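TadZ (Pseudomonas aeruginosa, PDB 4LDA) probably binds and hydrolyses ATP in pilus assembly as a full-length protein, of which this chain is the N-terminal CheY-like receiver domain. Local coordinates at residues N5-T10 against V30-A35; P13-W18 against I104-R109; A49-I54 against S79-G84. All coordinates share one frame; numbering follows the deposited sequence.

Contact 1 of 3, residues N5-T10 against V30-A35; sequences NFVALT and VPAGSA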
loop_
_atom_site.group_PDB
_atom_site.type_symbol
_atom_site.label_atom_id
_atom_site.label_comp_id
_atom_site.label_asym_id
_atom_site.label_seq_id
_atom_site.Cartn_x
_atom_site.Cartn_y
_atom_site.Cartn_z
ATOM N N ASN A 5 -5.578 10.244 -2.671
ATOM C CA ASN A 5 -5.331 9.262 -3.712
ATOM C C ASN A 5 -4.454 8.189 -3.118
ATOM O O ASN A 5 -3.526 8.510 -2.374
ATOM C CB ASN A 5 -4.710 9.868 -4.975
ATOM C CG ASN A 5 -5.653 10.676 -5.817
ATOM O OD1 ASN A 5 -6.850 10.354 -5.949
ATOM N ND2 ASN A 5 -5.111 11.703 -6.473
ATOM N N PHE A 6 -4.807 6.923 -3.352
ATOM C CA PHE A 6 -4.038 5.754 -2.918
ATOM C C PHE A 6 -3.577 5.020 -4.151
ATOM O O PHE A 6 -4.313 5.013 -5.145
ATOM C CB PHE A 6 -4.853 4.831 -2.003
ATOM C CG PHE A 6 -5.698 5.508 -0.950
ATOM C CD1 PHE A 6 -5.149 5.897 0.262
ATOM C CD2 PHE A 6 -7.056 5.706 -1.148
ATOM C CE1 PHE A 6 -5.931 6.518 1.231
ATOM C CE2 PHE A 6 -7.841 6.313 -0.164
ATOM C CZ PHE A 6 -7.273 6.710 1.019
ATOM N N VAL A 7 -2.372 4.428 -4.121
ATOM C CA VAL A 7 -1.847 3.667 -5.255
ATOM C C VAL A 7 -1.846 2.198 -4.840
ATOM O O VAL A 7 -1.553 1.896 -3.693
ATOM C CB VAL A 7 -0.463 4.189 -5.733
ATOM C CG1 VAL A 7 0.125 3.316 -6.830
ATOM C CG2 VAL A 7 -0.598 5.615 -6.239
ATOM N N ALA A 8 -2.237 1.300 -5.759
ATOM C CA ALA A 8 -2.317 -0.122 -5.467
ATOM C C ALA A 8 -1.621 -0.991 -6.511
ATOM O O ALA A 8 -1.927 -0.925 -7.703
ATOM C CB ALA A 8 -3.767 -0.544 -5.369
ATOM N N LEU A 9 -0.694 -1.829 -6.025
ATOM C CA LEU A 9 -0.002 -2.872 -6.767
ATOM C C LEU A 9 -0.640 -4.167 -6.339
ATOM O O LEU A 9 -0.309 -4.693 -5.280
ATOM C CB LEU A 9 1.515 -2.851 -6.522
ATOM C CG LEU A 9 2.269 -1.614 -6.897
ATOM C CD1 LEU A 9 3.632 -1.608 -6.233
ATOM C CD2 LEU A 9 2.393 -1.524 -8.409
ATOM N N THR A 10 -1.667 -4.590 -7.064
ATOM C CA THR A 10 -2.454 -5.777 -6.747
ATOM C C THR A 10 -2.005 -6.925 -7.617
ATOM O O THR A 10 -1.496 -6.688 -8.724
ATOM C CB THR A 10 -3.949 -5.471 -6.932
ATOM O OG1 THR A 10 -4.172 -4.964 -8.258
ATOM C CG2 THR A 10 -4.468 -4.471 -5.902
ATOM N N VAL A 30 -6.000 4.361 -7.155
ATOM C CA VAL A 30 -5.381 4.391 -8.470
ATOM C C VAL A 30 -4.605 3.090 -8.660
ATOM O O VAL A 30 -3.715 2.795 -7.844
ATOM C CB VAL A 30 -4.465 5.648 -8.619
ATOM C CG1 VAL A 30 -3.683 5.634 -9.927
ATOM C CG2 VAL A 30 -5.254 6.942 -8.474
ATOM N N PRO A 31 -4.930 2.278 -9.693
ATOM C CA PRO A 31 -4.128 1.062 -9.936
ATOM C C PRO A 31 -2.777 1.432 -10.547
ATOM O O PRO A 31 -2.680 2.440 -11.239
ATOM C CB PRO A 31 -4.997 0.264 -10.912
ATOM C CG PRO A 31 -5.761 1.309 -11.673
ATOM C CD PRO A 31 -5.946 2.486 -10.754
ATOM N N ALA A 32 -1.739 0.660 -10.282
ATOM C CA ALA A 32 -0.433 0.973 -10.860
ATOM C C ALA A 32 0.013 -0.117 -11.829
ATOM O O ALA A 32 0.984 0.062 -12.570
ATOM C CB ALA A 32 0.585 1.152 -9.762
ATOM N N GLY A 33 -0.732 -1.222 -11.830
ATOM C CA GLY A 33 -0.497 -2.379 -12.682
ATOM C C GLY A 33 0.905 -2.945 -12.586
ATOM O O GLY A 33 1.420 -3.212 -11.495
ATOM N N SER A 34 1.523 -3.117 -13.753
ATOM C CA SER A 34 2.888 -3.602 -13.930
ATOM C C SER A 34 3.774 -2.374 -14.055
ATOM O O SER A 34 3.923 -1.819 -15.156
ATOM C CB SER A 34 2.961 -4.526 -15.147
ATOM O OG SER A 34 4.278 -4.992 -15.385
ATOM N N ALA A 35 4.262 -1.878 -12.908
ATOM C CA ALA A 35 5.039 -0.650 -12.877
ATOM C C ALA A 35 6.414 -0.838 -12.253
ATOM O O ALA A 35 6.555 -1.524 -11.237
ATOM C CB ALA A 35 4.281 0.411 -12.101
HETATM O O HOH W 1 -0.925 -4.136 -10.056
#

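Contact 2 of 3, residues P13-W18 against I104-R109; sequences PGELDW and ITYGAR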
loop_
_atom_site.group_PDB
_atom_site.type_symbol
_atom_site.label_atom_id
_atom_site.label_comp_id
_atom_site.label_asym_id
_atom_site.label_seq_id
_atom_site.Cartn_x
_atom_site.Cartn_y
_atom_site.Cartn_z
ATOM N N PRO A 13 -7.512 -8.735 -9.783
ATOM C CA PRO A 13 -8.507 -7.630 -9.770
ATOM C C PRO A 13 -9.422 -7.563 -8.539
ATOM O O PRO A 13 -9.886 -6.464 -8.202
ATOM C CB PRO A 13 -9.371 -7.914 -11.008
ATOM C CG PRO A 13 -8.518 -8.723 -11.886
ATOM C CD PRO A 13 -7.660 -9.558 -11.003
ATOM N N GLY A 14 -9.694 -8.714 -7.910
ATOM C CA GLY A 14 -10.529 -8.788 -6.718
ATOM C C GLY A 14 -9.996 -7.931 -5.588
ATOM O O GLY A 14 -10.773 -7.371 -4.812
ATOM N N GLU A 15 -8.667 -7.809 -5.498
ATOM C CA GLU A 15 -7.989 -6.982 -4.496
ATOM C C GLU A 15 -8.235 -5.506 -4.757
ATOM O O GLU A 15 -8.511 -4.772 -3.821
ATOM C CB GLU A 15 -6.482 -7.252 -4.470
ATOM C CG GLU A 15 -6.071 -8.604 -3.932
ATOM C CD GLU A 15 -4.580 -8.873 -4.037
ATOM O OE1 GLU A 15 -3.949 -8.370 -4.993
ATOM O OE2 GLU A 15 -4.047 -9.610 -3.179
ATOM N N LEU A 16 -8.122 -5.067 -6.022
ATOM C CA LEU A 16 -8.325 -3.679 -6.405
ATOM C C LEU A 16 -9.766 -3.241 -6.109
ATOM O O LEU A 16 -9.956 -2.148 -5.571
ATOM C CB LEU A 16 -7.985 -3.465 -7.876
ATOM C CG LEU A 16 -7.999 -2.005 -8.338
ATOM C CD1 LEU A 16 -6.878 -1.187 -7.669
ATOM C CD2 LEU A 16 -7.957 -1.915 -9.841
ATOM N N ASP A 17 -10.760 -4.094 -6.422
ATOM C CA ASP A 17 -12.169 -3.820 -6.153
ATOM C C ASP A 17 -12.414 -3.678 -4.655
ATOM O O ASP A 17 -13.094 -2.742 -4.251
ATOM C CB ASP A 17 -13.073 -4.918 -6.737
ATOM C CG ASP A 17 -13.129 -4.936 -8.250
ATOM O OD1 ASP A 17 -12.992 -3.852 -8.864
ATOM O OD2 ASP A 17 -13.373 -6.022 -8.825
ATOM N N TRP A 18 -11.834 -4.586 -3.837
ATOM C CA TRP A 18 -11.923 -4.606 -2.376
ATOM C C TRP A 18 -11.351 -3.305 -1.781
ATOM O O TRP A 18 -11.987 -2.684 -0.924
ATOM C CB TRP A 18 -11.192 -5.840 -1.819
ATOM C CG TRP A 18 -10.909 -5.820 -0.332
ATOM C CD1 TRP A 18 -11.809 -5.955 0.685
ATOM C CD2 TRP A 18 -9.611 -5.791 0.284
ATOM N NE1 TRP A 18 -11.158 -5.948 1.891
ATOM C CE2 TRP A 18 -9.807 -5.848 1.676
ATOM C CE3 TRP A 18 -8.302 -5.655 -0.207
ATOM C CZ2 TRP A 18 -8.734 -5.828 2.587
ATOM C CZ3 TRP A 18 -7.245 -5.609 0.696
ATOM C CH2 TRP A 18 -7.461 -5.720 2.072
ATOM N N ILE A 104 -2.207 -6.052 5.914
ATOM C CA ILE A 104 -3.631 -6.391 5.956
ATOM C C ILE A 104 -3.857 -7.626 5.089
ATOM O O ILE A 104 -3.063 -7.916 4.197
ATOM C CB ILE A 104 -4.558 -5.198 5.538
ATOM C CG1 ILE A 104 -4.151 -4.608 4.168
ATOM C CG2 ILE A 104 -4.541 -4.113 6.639
ATOM C CD1 ILE A 104 -5.069 -3.550 3.571
ATOM N N THR A 105 -4.905 -8.377 5.395
ATOM C CA THR A 105 -5.243 -9.557 4.613
ATOM C C THR A 105 -6.427 -9.191 3.723
ATOM O O THR A 105 -7.386 -8.546 4.158
ATOM C CB THR A 105 -5.503 -10.804 5.493
ATOM O OG1 THR A 105 -4.327 -11.074 6.244
ATOM C CG2 THR A 105 -5.848 -12.058 4.677
ATOM N N TYR A 106 -6.313 -9.593 2.448
ATOM C CA TYR A 106 -7.349 -9.408 1.447
ATOM C C TYR A 106 -8.661 -10.012 1.931
ATOM O O TYR A 106 -8.687 -11.160 2.361
ATOM C CB TYR A 106 -6.911 -10.035 0.123
ATOM C CG TYR A 106 -8.023 -10.200 -0.875
ATOM C CD1 TYR A 106 -8.698 -9.095 -1.382
ATOM C CD2 TYR A 106 -8.357 -11.454 -1.368
ATOM C CE1 TYR A 106 -9.735 -9.244 -2.299
ATOM C CE2 TYR A 106 -9.381 -11.616 -2.292
ATOM C CZ TYR A 106 -10.054 -10.504 -2.773
ATOM O OH TYR A 106 -11.060 -10.646 -3.689
ATOM N N GLY A 107 -9.718 -9.221 1.904
ATOM C CA GLY A 107 -11.029 -9.654 2.362
ATOM C C GLY A 107 -11.350 -9.206 3.770
ATOM O O GLY A 107 -12.358 -9.628 4.346
ATOM N N ALA A 108 -10.486 -8.375 4.350
ATOM C CA ALA A 108 -10.723 -7.832 5.691
ATOM C C ALA A 108 -11.892 -6.840 5.645
ATOM O O ALA A 108 -12.139 -6.250 4.599
ATOM C CB ALA A 108 -9.465 -7.165 6.215
ATOM N N ARG A 109 -12.618 -6.655 6.757
ATOM C CA ARG A 109 -13.747 -5.714 6.828
ATOM C C ARG A 109 -13.333 -4.326 6.329
ATOM O O ARG A 109 -12.200 -3.902 6.584
ATOM C CB ARG A 109 -14.275 -5.612 8.277
ATOM C CG ARG A 109 -14.930 -6.880 8.753
ATOM C CD ARG A 109 -15.377 -6.781 10.190
ATOM N NE ARG A 109 -15.963 -8.044 10.639
ATOM C CZ ARG A 109 -16.443 -8.260 11.859
ATOM N NH1 ARG A 109 -16.412 -7.297 12.773
ATOM N NH2 ARG A 109 -16.958 -9.441 12.175
#

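Contact 3 of 3, residues A49-I54 against S79-G84; sequences AGVLFI and SVVAIG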
loop_
_atom_site.group_PDB
_atom_site.type_symbol
_atom_site.label_atom_id
_atom_site.label_comp_id
_atom_site.label_asym_id
_atom_site.label_seq_id
_atom_site.Cartn_x
_atom_site.Cartn_y
_atom_site.Cartn_z
ATOM N N ALA A 49 -0.086 10.879 -3.758
ATOM C CA ALA A 49 -0.453 9.758 -2.911
ATOM C C ALA A 49 0.529 9.595 -1.760
ATOM O O ALA A 49 1.751 9.624 -1.979
ATOM C CB ALA A 49 -0.498 8.490 -3.744
ATOM N N GLY A 50 -0.021 9.426 -0.551
ATOM C CA GLY A 50 0.763 9.225 0.675
ATOM C C GLY A 50 0.739 7.787 1.177
ATOM O O GLY A 50 1.487 7.425 2.096
ATOM N N VAL A 51 -0.155 6.960 0.573
ATOM C CA VAL A 51 -0.313 5.547 0.910
ATOM C C VAL A 51 -0.218 4.717 -0.367
ATOM O O VAL A 51 -0.868 5.044 -1.370
ATOM C CB VAL A 51 -1.633 5.250 1.672
ATOM C CG1 VAL A 51 -1.775 3.749 1.994
ATOM C CG2 VAL A 51 -1.734 6.103 2.933
ATOM N N LEU A 52 0.596 3.633 -0.310
ATOM C CA LEU A 52 0.749 2.666 -1.382
ATOM C C LEU A 52 0.443 1.272 -0.842
ATOM O O LEU A 52 1.045 0.842 0.144
ATOM C CB LEU A 52 2.145 2.724 -2.029
ATOM C CG LEU A 52 2.377 1.748 -3.182
ATOM C CD1 LEU A 52 2.941 2.451 -4.366
ATOM C CD2 LEU A 52 3.298 0.606 -2.782
ATOM N N PHE A 53 -0.487 0.569 -1.503
ATOM C CA PHE A 53 -0.838 -0.809 -1.190
ATOM C C PHE A 53 -0.056 -1.736 -2.123
ATOM O O PHE A 53 -0.008 -1.492 -3.320
ATOM C CB PHE A 53 -2.350 -1.030 -1.302
ATOM C CG PHE A 53 -3.141 -0.242 -0.294
ATOM C CD1 PHE A 53 -3.346 -0.736 0.989
ATOM C CD2 PHE A 53 -3.707 0.983 -0.635
ATOM C CE1 PHE A 53 -4.085 -0.012 1.919
ATOM C CE2 PHE A 53 -4.438 1.716 0.300
ATOM C CZ PHE A 53 -4.635 1.208 1.560
ATOM N N ILE A 54 0.598 -2.760 -1.573
ATOM C CA ILE A 54 1.355 -3.712 -2.387
ATOM C C ILE A 54 0.973 -5.136 -1.946
ATOM O O ILE A 54 1.039 -5.473 -0.772
ATOM C CB ILE A 54 2.888 -3.469 -2.373
ATOM C CG1 ILE A 54 3.608 -4.355 -3.455
ATOM C CG2 ILE A 54 3.492 -3.570 -0.946
ATOM C CD1 ILE A 54 5.073 -4.070 -3.674
ATOM N N SER A 79 3.662 5.832 3.195
ATOM C CA SER A 79 3.182 4.703 3.990
ATOM C C SER A 79 2.920 3.526 3.049
ATOM O O SER A 79 2.058 3.615 2.179
ATOM C CB SER A 79 1.936 5.066 4.796
ATOM O OG SER A 79 2.153 6.166 5.657
ATOM N N VAL A 80 3.716 2.458 3.175
ATOM C CA VAL A 80 3.539 1.267 2.353
ATOM C C VAL A 80 2.765 0.241 3.217
ATOM O O VAL A 80 3.207 -0.105 4.315
ATOM C CB VAL A 80 4.873 0.715 1.768
ATOM C CG1 VAL A 80 4.639 -0.552 0.954
ATOM C CG2 VAL A 80 5.570 1.759 0.909
ATOM N N VAL A 81 1.589 -0.188 2.733
ATOM C CA VAL A 81 0.738 -1.184 3.390
ATOM C C VAL A 81 0.758 -2.459 2.553
ATOM O O VAL A 81 0.345 -2.441 1.395
ATOM C CB VAL A 81 -0.721 -0.678 3.627
ATOM C CG1 VAL A 81 -1.558 -1.738 4.335
ATOM C CG2 VAL A 81 -0.738 0.632 4.419
ATOM N N ALA A 82 1.249 -3.561 3.133
ATOM C CA ALA A 82 1.306 -4.848 2.437
ATOM C C ALA A 82 -0.020 -5.589 2.555
ATOM O O ALA A 82 -0.719 -5.449 3.548
ATOM C CB ALA A 82 2.438 -5.699 2.991
ATOM N N ILE A 83 -0.381 -6.336 1.516
ATOM C CA ILE A 83 -1.598 -7.148 1.432
ATOM C C ILE A 83 -1.140 -8.594 1.212
ATOM O O ILE A 83 -0.415 -8.860 0.263
ATOM C CB ILE A 83 -2.585 -6.647 0.331
ATOM C CG1 ILE A 83 -3.001 -5.184 0.519
ATOM C CG2 ILE A 83 -3.815 -7.564 0.185
ATOM C CD1 ILE A 83 -3.577 -4.548 -0.794
ATOM N N GLY A 84 -1.421 -9.473 2.159
ATOM C CA GLY A 84 -1.003 -10.852 2.028
ATOM C C GLY A 84 -1.579 -11.748 3.093
ATOM O O GLY A 84 -2.389 -11.311 3.918
#

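Contact 1 of 3, residues N5-T10 against V30-A35
The carbonyl oxygen of Phe-6 accepts the N-H of Val-30, with Phe-6 O and Val-30 N 2.7 Å apart and an N-H...O angle of 161°. The aromatic ring of Phe-6 heads away from this partner, toward Val-51 and Phe-53 of strand 51-55. Val-7 comes next, in parallel register with Val-30 at a CA-CA distance of 4.8 Å. Its CA makes a CA-H...O contact of 3.3 Å with Val-30 O, and its CG1, anti to the backbone N (chi1 175°), touches Ala-32 CB at 3.7 Å. Such pairing is the parallel-strand core of a beta-alpha-beta unit: helix 13-22 joins strand 4-9 to strand 27-31, the outermost strand at this side of the CheY-like sheet. Leu-16 of that helix packs on Ala-8 and Pro-31, which share one sheet face, while helix 37-47 meets Val-7 on the other. Ala-8 uses both of its backbone polar groups here. Its N donates to Val-30 O at 3.0 Å, and its O accepts from Ala-32 N, a donor tilted 32° from the carbonyl plane. Leu-9 sends CD2 against the same Ala-32 methyl, 3.5 Å from Ala-32 CB, so that Val-7 and Leu-9 both pack on it. At Thr-10 the strand has ended, and a water takes over the link, donating to Thr-10 O and to Gly-33 O at 2.9 Å each.

Contact 2 of 3, residues P13-W18 against I104-R109
Trp-18 NE1 donates to Ala-108 O over 2.9 Å, the hydrogen bond that joins residues 13-18 to 104-109. It is nearly straight, 170° at the hydrogen. Trp-18 CG is anti to the backbone N (chi1 166°), on the side of the turn. The acceptor lies in the plane of the indole, and the N-H in turn meets a lone pair of the carbonyl in the carbonyl plane, a match that fixes the turn of the ring. Two CH-pi contacts come over one indole face: Tyr-106 CA stands 3.9 Å from the centroid of the six-membered ring, and Gly-107 CA lies above the five-membered one. A third sets Glu-15 CG over the Tyr-106 ring, 3.7 Å from Tyr-106 CD1; Glu-15 OE2 is hydrogen-bonded to Ser-55 OG and OE1 to Gln-11 N. The aromatic pair is an offset edge-to-face stack with planes at 89°, the edge of Tyr-106 directed at the face of Trp-18. Apolar contact is added by Ile-104 CD1, 3.6 Å from Trp-18 CH2, and by Ala-108 CB beside Trp-18 CZ2. Gly-107 has a positive phi, where a CB would press on Tyr-106 O. The arrangement packs a type II beta turn, Thr-105 to Ala-108, in the loop after the last strand of a CheY-like fold, against the start of its first helix.

Contact 3 of 3, residues A49-I54 against S79-G84
Phe-53 and Val-81 are paired in register on two inner, neighbouring strands of the CheY-like sheet, 51-55 and 79-83, which helix 61-74 links into a parallel beta-alpha-beta unit. The segment axes approach to 4.7 Å and their directions differ by 23°. From CB outward, the Phe-53 side chain works along the second strand. Its CB touches Ile-83 CD1 at 3.8 Å, the isoleucine tip reaching back toward the first strand. With CG beside the backbone N (chi1 -65°), the ring comes to lie alongside Val-81, both side chains pointing the same way. Phe-53 CD1 meets Val-81 CB at 3.7 Å, and CE1, one atom further out, still lies against Val-81 CB and CG1. The Phe-53 side chain also touches Ile-117 of helix 110-121 and Ile-104 of strand 102-104. The same sheet face carries Val-51, whose CG1 lies 4.1 Å from Val-81 CG2. On the other face Val-80 CG1 is shared: Ile-54 CG2 touches it at 3.7 Å and Leu-52 CD2 more loosely, with Val-68 of helix 61-74 packed on Val-80 and Ile-54. Five backbone hydrogen bonds run through the register, from Ser-79 N on Gly-50 O onward. The last of them joins Ile-83 N to Ile-54 O at 2.8 Å, its donor tilted 30° from the carbonyl plane.

Overall arrangement
Contacts 1 and 3 belong to one parallel sheet, with centres about 9 Å apart, and the seam between them is strand 4-9 beside 51-55: Val-7 O to Phe-53 N and Leu-9 N to Phe-53 O, 2.8 Å each, are probable hydrogen bonds. The centre of contact 3 is about 1 Å from the centre of the chain. Contact 2, centre to centre about 12 Å from contact 3, is at the surface and closes a chain loop within which contact 3 is nested. Ile-104 N probably bonds to Ala-82 O at 2.9 Å, extending the sheet to its last strand. The helix of contact 2, 13-22, connects the two strands of contact 1, about 13 Å away between centres; Thr-10 CA packs 3.5 Å from Glu-15 OE1.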